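Side-chain contact in protease Do-like 1, chloroplastic (Arabidopsis thaliana, PDB 3QO6), which is a serine protease of the chloroplast, required at high temperature, that may degrade damaged proteins and can cleave beta-casein: residues P233-K238 / D284-V289. Sequence-based numbering, arbitrary orientation.
Sequences PILGIK and DIITSV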
ATOM      1  N   PRO B 233      18.491   8.299 -39.354  1.00 74.06           N
ATOM      2  CA  PRO B 233      19.892   8.671 -39.101  1.00 71.76           C
ATOM      3  C   PRO B 233      20.328   8.643 -37.636  1.00 69.33           C
ATOM      4  O   PRO B 233      19.516   8.826 -36.746  1.00 70.26           O
ATOM      5  CB  PRO B 233      19.961  10.084 -39.659  1.00 73.90           C
ATOM      6  CG  PRO B 233      18.567  10.629 -39.255  1.00 74.00           C
ATOM      7  CD  PRO B 233      17.648   9.484 -39.610  1.00 70.65           C
ATOM      8  N   ILE B 234      21.614   8.419 -37.395  1.00 66.40           N
ATOM      9  CA  ILE B 234      22.132   8.449 -36.042  1.00 65.52           C
ATOM     10  C   ILE B 234      23.483   9.104 -36.019  1.00 65.39           C
ATOM     11  O   ILE B 234      24.196   9.070 -37.015  1.00 66.37           O
ATOM     12  CB  ILE B 234      22.302   7.077 -35.434  1.00 61.93           C
ATOM     13  CG1 ILE B 234      23.435   6.338 -36.139  1.00 61.49           C
ATOM     14  CG2 ILE B 234      21.000   6.351 -35.485  1.00 59.89           C
ATOM     15  CD1 ILE B 234      23.836   5.066 -35.398  1.00 60.32           C
ATOM     16  N   LEU B 235      23.825   9.683 -34.867  1.00 66.57           N
ATOM     17  CA  LEU B 235      25.113  10.351 -34.653  1.00 67.26           C
ATOM     18  C   LEU B 235      26.043   9.311 -34.110  1.00 68.73           C
ATOM     19  O   LEU B 235      27.266   9.425 -34.201  1.00 68.72           O
ATOM     20  CB  LEU B 235      24.989  11.431 -33.595  1.00 68.99           C
ATOM     21  CG  LEU B 235      25.133  12.903 -33.964  1.00 68.01           C
ATOM     22  CD1 LEU B 235      24.979  13.707 -32.688  1.00 69.38           C
ATOM     23  CD2 LEU B 235      26.480  13.184 -34.583  1.00 64.46           C
ATOM     24  N   GLY B 236      25.440   8.291 -33.515  1.00 69.50           N
ATOM     25  CA  GLY B 236      26.239   7.238 -32.948  1.00 70.29           C
ATOM     26  C   GLY B 236      26.780   7.581 -31.570  1.00 73.50           C
ATOM     27  O   GLY B 236      27.943   7.283 -31.270  1.00 71.76           O
ATOM     28  N   ILE B 237      25.969   8.238 -30.734  1.00 74.94           N
ATOM     29  CA  ILE B 237      26.416   8.533 -29.362  1.00 75.60           C
ATOM     30  C   ILE B 237      25.364   8.195 -28.304  1.00 75.14           C
ATOM     31  O   ILE B 237      24.162   8.296 -28.552  1.00 71.57           O
ATOM     32  CB  ILE B 237      26.803  10.015 -29.160  1.00 72.96           C
ATOM     33  CG1 ILE B 237      25.564  10.892 -29.138  1.00 75.22           C
ATOM     34  CG2 ILE B 237      27.670  10.485 -30.291  1.00 77.15           C
ATOM     35  CD1 ILE B 237      25.858  12.281 -28.672  1.00 76.17           C
ATOM     36  N   LYS B 238      25.834   7.742 -27.141  1.00 79.88           N
ATOM     37  CA  LYS B 238      24.959   7.469 -25.991  1.00 80.63           C
ATOM     38  C   LYS B 238      25.257   8.635 -25.074  1.00 78.28           C
ATOM     39  O   LYS B 238      26.396   8.848 -24.706  1.00 76.37           O
ATOM     40  CB  LYS B 238      25.321   6.174 -25.268  1.00 80.25           C
ATOM     41  CG  LYS B 238      24.656   4.939 -25.843  1.00 87.73           C
ATOM     42  CD  LYS B 238      25.126   3.679 -25.134  1.00 96.49           C
ATOM     43  CE  LYS B 238      24.588   2.387 -25.773  1.00 99.38           C
ATOM     44  NZ  LYS B 238      25.077   1.169 -25.030  1.00 99.22           N
ATOM     45  N   ASP B 284      33.192  14.779 -24.731  1.00 83.67           N
ATOM     46  CA  ASP B 284      32.765  16.035 -25.328  1.00 83.64           C
ATOM     47  C   ASP B 284      31.359  16.440 -24.878  1.00 79.46           C
ATOM     48  O   ASP B 284      30.567  15.612 -24.450  1.00 77.52           O
ATOM     49  CB  ASP B 284      32.809  15.944 -26.862  1.00 86.35           C
ATOM     50  CG  ASP B 284      34.200  15.653 -27.386  1.00 90.66           C
ATOM     51  OD1 ASP B 284      35.174  15.942 -26.663  1.00 86.26           O
ATOM     52  OD2 ASP B 284      34.318  15.140 -28.519  1.00 92.79           O
ATOM     53  N   ILE B 285      31.065  17.727 -24.967  1.00 76.85           N
ATOM     54  CA  ILE B 285      29.753  18.217 -24.606  1.00 76.57           C
ATOM     55  C   ILE B 285      29.197  18.934 -25.823  1.00 79.93           C
ATOM     56  O   ILE B 285      29.783  19.898 -26.295  1.00 81.25           O
ATOM     57  CB  ILE B 285      29.809  19.195 -23.439  1.00 72.13           C
ATOM     58  CG1 ILE B 285      30.390  18.513 -22.218  1.00 72.64           C
ATOM     59  CG2 ILE B 285      28.426  19.674 -23.117  1.00 65.77           C
ATOM     60  CD1 ILE B 285      30.674  19.468 -21.119  1.00 75.53           C
ATOM     61  N   ILE B 286      28.071  18.452 -26.334  1.00 81.17           N
ATOM     62  CA  ILE B 286      27.474  19.048 -27.508  1.00 82.67           C
ATOM     63  C   ILE B 286      26.685  20.258 -27.064  1.00 85.28           C
ATOM     64  O   ILE B 286      25.778  20.146 -26.239  1.00 85.74           O
ATOM     65  CB  ILE B 286      26.562  18.038 -28.218  1.00 83.88           C
ATOM     66  CG1 ILE B 286      27.355  16.763 -28.497  1.00 81.56           C
ATOM     67  CG2 ILE B 286      26.021  18.630 -29.516  1.00 79.76           C
ATOM     68  CD1 ILE B 286      26.515  15.626 -28.994  1.00 82.26           C
ATOM     69  N   THR B 287      27.050  21.412 -27.616  1.00 85.76           N
ATOM     70  CA  THR B 287      26.420  22.680 -27.282  1.00 88.70           C
ATOM     71  C   THR B 287      25.614  23.199 -28.467  1.00 92.12           C
ATOM     72  O   THR B 287      24.737  24.056 -28.326  1.00 92.31           O
ATOM     73  CB  THR B 287      27.498  23.718 -26.871  1.00 88.39           C
ATOM     74  OG1 THR B 287      28.361  24.000 -27.984  1.00 85.33           O
ATOM     75  CG2 THR B 287      28.351  23.161 -25.718  1.00 84.25           C
ATOM     76  N   SER B 288      25.914  22.662 -29.643  1.00 94.52           N
ATOM     77  CA  SER B 288      25.210  23.055 -30.849  1.00 97.63           C
ATOM     78  C   SER B 288      25.446  22.024 -31.942  1.00101.00           C
ATOM     79  O   SER B 288      26.458  21.313 -31.953  1.00101.33           O
ATOM     80  CB  SER B 288      25.692  24.420 -31.340  1.00 98.50           C
ATOM     81  OG  SER B 288      26.833  24.292 -32.178  1.00 98.61           O
ATOM     82  N   VAL B 289      24.486  21.941 -32.854  1.00103.94           N
ATOM     83  CA  VAL B 289      24.559  21.028 -33.980  1.00105.87           C
ATOM     84  C   VAL B 289      24.177  21.923 -35.154  1.00107.87           C
ATOM     85  O   VAL B 289      23.129  22.575 -35.128  1.00107.25           O
ATOM     86  CB  VAL B 289      23.569  19.870 -33.810  1.00104.31           C
ATOM     87  CG1 VAL B 289      22.151  20.387 -33.872  1.00107.54           C
ATOM     88  CG2 VAL B 289      23.811  18.835 -34.861  1.00102.23           C
TER
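Ile286, on strand 285-289, points its CD1 at the neighbouring methyl ends of Leu235 and Ile237 in the facing loop, and the meeting is wholly apolar. Ile286 and Ile237 reach for each other tip to tip, CD1 of Ile286 lying 3.4 Å from CD1 of Ile237. A second, looser touch joins the same Ile286 CD1 to Leu235 CD1 at 4.4 Å, so a single methyl carries both contacts. Each isoleucine is extended about its second torsion, which carries CD1 out to the far end of the branch. In Ile237 that branch starts between the backbone N and the carbonyl carbon (chi1 73°), whereas in Ile286 CG1 stands anti to the carbonyl carbon.

No hydrogen bond links the two segments. Their backbones stay well apart, with CA of Leu235 10.7 Å from CA of Val289, and the side chains alone bridge the gap. All three touching residues are buried; Val255 of strand 253-257 packs against both isoleucines, while Val328 of strand 326-332 adjoins Leu235.

Polar groups of the loop serve a different partner. Leu235, Gly236 and Ile237 make backbone hydrogen bonds to the bound peptide, and the positive phi of Gly236 (81°) turns the chain between the two inward-pointing hydrophobic residues. The sequence Ile-Leu-Gly-Ile, with these backbone bonds, is consistent with the carboxylate-binding loop of PDZ domains, as in other HtrA proteases. On its buried side the contact joins this peptide-binding loop to strand 285-289 in the hydrophobic core of the PDZ domain.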